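Local coordinates for protein glutamate racemase (Francisella tularensis subsp. tularensis, PDB 3OUT) that belongs to a family of two-lobed alpha/beta enzymes and holds D-glutamic acid in a pocket between two parallel beta-sheets, at residues G11-G16 and K71-A76; G115-P120 and L182-T187. All coordinates share one frame; numbering follows the deposited sequence.

Contact 1 of 2, residues G11-G16 and K71-A76; sequences GVFDSG and KAIIIA. With DGL (D-glutamic acid), chain E.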
loop_
_atom_site.group_PDB
_atom_site.type_symbol
_atom_site.label_atom_id
_atom_site.label_comp_id
_atom_site.label_asym_id
_atom_site.label_seq_id
_atom_site.Cartn_x
_atom_site.Cartn_y
_atom_site.Cartn_z
ATOM N N GLY B 11 -2.004 14.152 -17.674
ATOM C CA GLY B 11 -1.621 13.021 -16.841
ATOM C C GLY B 11 -1.484 11.771 -17.681
ATOM O O GLY B 11 -2.444 11.368 -18.348
ATOM N N VAL B 12 -0.321 11.139 -17.619
ATOM C CA VAL B 12 -0.117 9.874 -18.225
ATOM C C VAL B 12 -0.086 8.814 -17.111
ATOM O O VAL B 12 0.813 8.811 -16.258
ATOM C CB VAL B 12 1.205 9.794 -19.069
ATOM C CG1 VAL B 12 1.410 8.356 -19.568
ATOM C CG2 VAL B 12 1.221 10.833 -20.186
ATOM N N PHE B 13 -1.110 7.957 -17.142
ATOM C CA PHE B 13 -1.466 6.999 -16.085
ATOM C C PHE B 13 -0.991 5.595 -16.460
ATOM O O PHE B 13 -1.526 4.988 -17.390
ATOM C CB PHE B 13 -2.986 7.114 -15.943
ATOM C CG PHE B 13 -3.620 6.402 -14.731
ATOM C CD1 PHE B 13 -3.119 5.231 -14.189
ATOM C CD2 PHE B 13 -4.783 6.914 -14.184
ATOM C CE1 PHE B 13 -3.775 4.629 -13.133
ATOM C CE2 PHE B 13 -5.447 6.300 -13.157
ATOM C CZ PHE B 13 -4.930 5.190 -12.595
ATOM N N ASP B 14 0.033 5.098 -15.755
ATOM C CA ASP B 14 0.627 3.804 -16.079
ATOM C C ASP B 14 0.569 2.916 -14.848
ATOM O O ASP B 14 0.464 3.387 -13.696
ATOM C CB ASP B 14 2.096 4.020 -16.495
ATOM C CG ASP B 14 2.718 2.854 -17.242
ATOM O OD1 ASP B 14 2.003 1.883 -17.644
ATOM O OD2 ASP B 14 3.983 2.926 -17.429
ATOM N N SER B 15 0.700 1.628 -15.104
ATOM C CA SER B 15 1.078 0.676 -14.056
ATOM C C SER B 15 2.583 0.886 -13.785
ATOM O O SER B 15 2.992 1.214 -12.663
ATOM C CB SER B 15 0.737 -0.756 -14.499
ATOM O OG SER B 15 1.157 -0.949 -15.849
ATOM N N GLY B 16 3.395 0.754 -14.820
ATOM C CA GLY B 16 4.776 1.183 -14.727
ATOM C C GLY B 16 5.595 0.787 -15.938
ATOM O O GLY B 16 5.363 -0.253 -16.546
ATOM N N LYS B 71 -5.509 18.367 -16.763
ATOM C CA LYS B 71 -6.675 18.710 -17.635
ATOM C C LYS B 71 -7.261 17.524 -18.401
ATOM O O LYS B 71 -8.383 17.595 -18.916
ATOM C CB LYS B 71 -6.346 19.819 -18.642
ATOM C CG LYS B 71 -5.235 19.493 -19.583
ATOM C CD LYS B 71 -4.909 20.737 -20.455
ATOM C CE LYS B 71 -3.753 20.489 -21.325
ATOM N NZ LYS B 71 -3.464 21.774 -22.151
ATOM N N ALA B 72 -6.496 16.435 -18.458
ATOM C CA ALA B 72 -6.879 15.219 -19.167
ATOM C C ALA B 72 -5.983 14.089 -18.664
ATOM O O ALA B 72 -4.861 14.319 -18.234
ATOM C CB ALA B 72 -6.711 15.358 -20.712
ATOM N N ILE B 73 -6.507 12.890 -18.742
ATOM C CA ILE B 73 -5.782 11.664 -18.414
ATOM C C ILE B 73 -5.742 10.761 -19.629
ATOM O O ILE B 73 -6.739 10.577 -20.265
ATOM C CB ILE B 73 -6.442 10.955 -17.237
ATOM C CG1 ILE B 73 -6.219 11.767 -15.962
ATOM C CG2 ILE B 73 -5.859 9.514 -17.039
ATOM C CD1 ILE B 73 -7.124 11.392 -14.806
ATOM N N ILE B 74 -4.576 10.177 -19.909
ATOM C CA ILE B 74 -4.486 9.060 -20.806
ATOM C C ILE B 74 -4.016 7.842 -20.020
ATOM O O ILE B 74 -2.950 7.876 -19.384
ATOM C CB ILE B 74 -3.567 9.356 -22.014
ATOM C CG1 ILE B 74 -3.284 8.103 -22.860
ATOM C CG2 ILE B 74 -2.261 10.005 -21.591
ATOM C CD1 ILE B 74 -2.919 8.530 -24.334
ATOM N N ILE B 75 -4.801 6.781 -20.068
ATOM C CA ILE B 75 -4.380 5.493 -19.443
ATOM C C ILE B 75 -3.530 4.738 -20.458
ATOM O O ILE B 75 -4.021 4.251 -21.487
ATOM C CB ILE B 75 -5.569 4.659 -19.019
ATOM C CG1 ILE B 75 -6.521 5.481 -18.134
ATOM C CG2 ILE B 75 -5.063 3.355 -18.350
ATOM C CD1 ILE B 75 -7.755 4.660 -17.614
ATOM N N ALA B 76 -2.233 4.732 -20.199
ATOM C CA ALA B 76 -1.207 4.138 -21.091
ATOM C C ALA B 76 -1.161 2.615 -21.036
ATOM O O ALA B 76 -0.690 1.940 -21.999
ATOM C CB ALA B 76 0.165 4.717 -20.755
HETATM N N DGL E . 3.165 -2.575 -16.956
HETATM C CA DGL E . 2.590 -3.933 -17.260
HETATM C C DGL E . 2.324 -4.691 -15.991
HETATM O O DGL E . 2.260 -4.061 -14.911
HETATM C CB DGL E . 1.270 -3.889 -18.021
HETATM C CG DGL E . 1.282 -3.050 -19.307
HETATM C CD DGL E . 0.065 -3.226 -20.193
HETATM O OE1 DGL E . -0.760 -4.123 -19.937
HETATM O OE2 DGL E . -0.030 -2.463 -21.196
HETATM O OXT DGL E . 2.096 -5.924 -16.029
#
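Phe-13 carries its ring carbon CG anti to the backbone N (chi1 -170°), and Ile-73 turns CG2 anti to its own N, which brings the two side chains together on one face of the parallel beta-sheet of an alpha/beta lobe. The methyl Ile-73 CG2 lies at the ring edge, near the ring plane, 4.0 Å from Phe-13 CD2, and also rests on Phe-13 CB at 3.9 Å. Residues of helices 51-67 and 78-92, among them Leu-65 and Ile-80, pack against Phe-13. On the other face Val-12 and Ile-74 stand side by side and point the same way, with Val-12 CG2 3.8 Å from Ile-74 CG2; the second branch, Val-12 CG1, reaches forward to Ala-76 CB at 4.0 Å. Helix 20-29 packs against that layer.

Between the layers, strands 11-14 and 72-75 are zipped by four backbone hydrogen bonds that alternate in direction, as parallel strands require. Gly-11 and Phe-13 each use both N and O, so Gly-11 N binds Ala-72 O and Phe-13 N binds Ile-74 O, while Gly-11 O receives Ile-74 N. The last bond, from Ala-76 N to Phe-13 O at 2.9 Å, is more bent (149° at the hydrogen), just where 71-76 leaves its strand.

Past this end the chain turns into the ligand pocket. Asp-14 is steadied through OD2 by Tyr-37 OH and Gly-19 N, and its OD1 takes a weak bond from Ser-15 N. Ser-15 itself faces D-glutamic acid, whose amino N donates to Ser-15 OG at 2.8 Å.

Contact 2 of 2, residues G115-P120 and L182-T187; sequences GVIATP and LILGCT. With DGL (D-glutamic acid), chain E.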
loop_
_atom_site.group_PDB
_atom_site.type_symbol
_atom_site.label_atom_id
_atom_site.label_comp_id
_atom_site.label_asym_id
_atom_site.label_seq_id
_atom_site.Cartn_x
_atom_site.Cartn_y
_atom_site.Cartn_z
ATOM N N GLY B 115 -6.517 -10.963 -33.996
ATOM C CA GLY B 115 -5.859 -11.550 -32.858
ATOM C C GLY B 115 -5.460 -10.490 -31.852
ATOM O O GLY B 115 -5.180 -9.359 -32.205
ATOM N N VAL B 116 -5.423 -10.896 -30.590
ATOM C CA VAL B 116 -4.963 -10.035 -29.469
ATOM C C VAL B 116 -4.020 -10.816 -28.563
ATOM O O VAL B 116 -4.318 -11.934 -28.141
ATOM C CB VAL B 116 -6.149 -9.565 -28.623
ATOM C CG1 VAL B 116 -5.699 -8.563 -27.538
ATOM C CG2 VAL B 116 -7.163 -8.862 -29.514
ATOM N N ILE B 117 -2.908 -10.180 -28.221
ATOM C CA ILE B 117 -2.016 -10.691 -27.168
ATOM C C ILE B 117 -1.898 -9.613 -26.118
ATOM O O ILE B 117 -1.848 -8.418 -26.446
ATOM C CB ILE B 117 -0.600 -11.117 -27.655
ATOM C CG1 ILE B 117 0.076 -10.041 -28.530
ATOM C CG2 ILE B 117 -0.713 -12.464 -28.417
ATOM C CD1 ILE B 117 1.562 -10.272 -28.876
ATOM N N ALA B 118 -1.806 -10.039 -24.856
ATOM C CA ALA B 118 -1.758 -9.102 -23.744
ATOM C C ALA B 118 -1.402 -9.835 -22.475
ATOM O O ALA B 118 -1.244 -11.052 -22.480
ATOM C CB ALA B 118 -3.157 -8.353 -23.590
ATOM N N THR B 119 -1.353 -9.102 -21.378
ATOM C CA THR B 119 -1.104 -9.740 -20.082
ATOM C C THR B 119 -2.221 -10.711 -19.708
ATOM O O THR B 119 -3.358 -10.616 -20.197
ATOM C CB THR B 119 -0.996 -8.735 -18.937
ATOM O OG1 THR B 119 -2.265 -8.071 -18.787
ATOM C CG2 THR B 119 0.123 -7.699 -19.120
ATOM N N PRO B 120 -1.908 -11.651 -18.818
ATOM C CA PRO B 120 -2.980 -12.533 -18.325
ATOM C C PRO B 120 -4.194 -11.778 -17.797
ATOM O O PRO B 120 -5.335 -12.146 -18.128
ATOM C CB PRO B 120 -2.246 -13.369 -17.243
ATOM C CG PRO B 120 -0.879 -13.423 -17.720
ATOM C CD PRO B 120 -0.603 -12.038 -18.255
ATOM N N LEU B 182 -2.776 -8.465 -35.649
ATOM C CA LEU B 182 -2.506 -8.867 -34.268
ATOM C C LEU B 182 -2.339 -7.587 -33.448
ATOM O O LEU B 182 -1.408 -6.794 -33.691
ATOM C CB LEU B 182 -1.217 -9.692 -34.176
ATOM C CG LEU B 182 -0.901 -10.192 -32.751
ATOM C CD1 LEU B 182 -1.895 -11.235 -32.186
ATOM C CD2 LEU B 182 0.513 -10.765 -32.652
ATOM N N ILE B 183 -3.207 -7.406 -32.450
ATOM C CA ILE B 183 -3.082 -6.281 -31.522
ATOM C C ILE B 183 -2.006 -6.583 -30.499
ATOM O O ILE B 183 -2.075 -7.588 -29.752
ATOM C CB ILE B 183 -4.405 -5.941 -30.808
ATOM C CG1 ILE B 183 -5.463 -5.520 -31.841
ATOM C CG2 ILE B 183 -4.221 -4.778 -29.806
ATOM C CD1 ILE B 183 -6.822 -5.254 -31.256
ATOM N N LEU B 184 -1.013 -5.691 -30.463
ATOM C CA LEU B 184 0.018 -5.708 -29.422
ATOM C C LEU B 184 -0.569 -5.007 -28.160
ATOM O O LEU B 184 -0.331 -3.778 -27.878
ATOM C CB LEU B 184 1.279 -4.992 -29.930
ATOM C CG LEU B 184 1.895 -5.584 -31.194
ATOM C CD1 LEU B 184 3.218 -4.847 -31.514
ATOM C CD2 LEU B 184 2.084 -7.119 -31.051
ATOM N N GLY B 185 -1.389 -5.775 -27.443
ATOM C CA GLY B 185 -2.231 -5.269 -26.353
ATOM C C GLY B 185 -1.562 -5.179 -24.989
ATOM O O GLY B 185 -2.216 -5.319 -23.966
ATOM N N CYS B 186 -0.269 -4.874 -25.013
ATOM C CA CYS B 186 0.520 -4.571 -23.827
ATOM C C CYS B 186 1.582 -3.580 -24.242
ATOM O O CYS B 186 2.197 -3.717 -25.307
ATOM C CB CYS B 186 1.141 -5.835 -23.299
ATOM S SG CYS B 186 2.328 -5.680 -21.901
ATOM N N THR B 187 1.823 -2.586 -23.409
ATOM C CA THR B 187 2.807 -1.540 -23.732
ATOM C C THR B 187 4.200 -2.071 -24.095
ATOM O O THR B 187 4.952 -1.407 -24.842
ATOM C CB THR B 187 3.023 -0.588 -22.523
ATOM O OG1 THR B 187 3.323 -1.355 -21.349
ATOM C CG2 THR B 187 1.823 0.202 -22.241
HETATM N N DGL E . 3.165 -2.575 -16.956
HETATM C CA DGL E . 2.590 -3.933 -17.260
HETATM C C DGL E . 2.324 -4.691 -15.991
HETATM O O DGL E . 2.260 -4.061 -14.911
HETATM C CB DGL E . 1.270 -3.889 -18.021
HETATM C CG DGL E . 1.282 -3.050 -19.307
HETATM C CD DGL E . 0.065 -3.226 -20.193
HETATM O OE1 DGL E . -0.760 -4.123 -19.937
HETATM O OE2 DGL E . -0.030 -2.463 -21.196
HETATM O OXT DGL E . 2.096 -5.924 -16.029
HETATM O O HOH W 1 -1.967 -6.153 -21.356
#
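Leu-182 and Ala-118 press on glycines across the contact, and these are its tight places, in the parallel beta-sheet of the second alpha/beta lobe. Leu-182 CD1 folds back over Gly-115, which has no side chain there, and comes within 3.7 Å of Gly-115 C. Nearer the pocket, Ala-118 CB sits only 3.2 Å from Gly-185 O. Between them Ile-117 CG1 lies between the backbone N and the carbonyl carbon (chi1 49°), a placement that sends CD1 over the neighbouring strand. There Ile-117 CD1 is 3.9 Å from Leu-182 CD2 and equally far from Leu-184 CD2; the isoleucine runs alongside Leu-184 but crosses Leu-182 at about a right angle. Helix 193-199 packs on this cluster through Ile-196. On the opposite face Val-116 CG2 and Ile-183 CD1 pair next to Tyr-128.

Two nearly straight backbone bonds, Ile-183 N to Gly-115 O and Ile-117 N to Ile-183 O, hold this part. The next, Gly-185 N to Ile-117 O, is bent to 131°, for the same N-H is shared with Ile-183 O in a weak bond (Gly-185 N to Ile-183 O, 3.0 Å) that closes an inverse gamma turn centred on Leu-184.

Beyond it the strands part, and direct bonding between them gives way to water. One water accepts from Thr-119 N and donates to Gly-185 O and to D-glutamic acid OE1, joining both strand ends to the ligand. Thr-119 is the N-cap of helix 120-125, and its OG1 also bonds Thr-79 OG1. Cys-186 SG rests 3.7 Å from the ligand's CD. Partly exposed Thr-187 donates a hydrogen bond from its backbone N to ligand OE2 (2.9 Å, 164° at the hydrogen).

Overall arrangement
Contacts 1 and 2 are both core pairs of parallel strands, every touching residue buried, but they belong to different sheets, one in each lobe, with centres about 19 Å apart. In each, helices pack on both faces of the strand pair. The chain finishes contact 1 before it enters contact 2. Both direct the C-terminal ends of their strands toward D-glutamic acid, and there the apolar layers give way to polar chemistry: contact 1 meets the amino group, contact 2 the side-chain carboxylate. The lobes also touch directly, with Ala-76 O of contact 1 packed 3.1 Å from Thr-187 CG2 of contact 2.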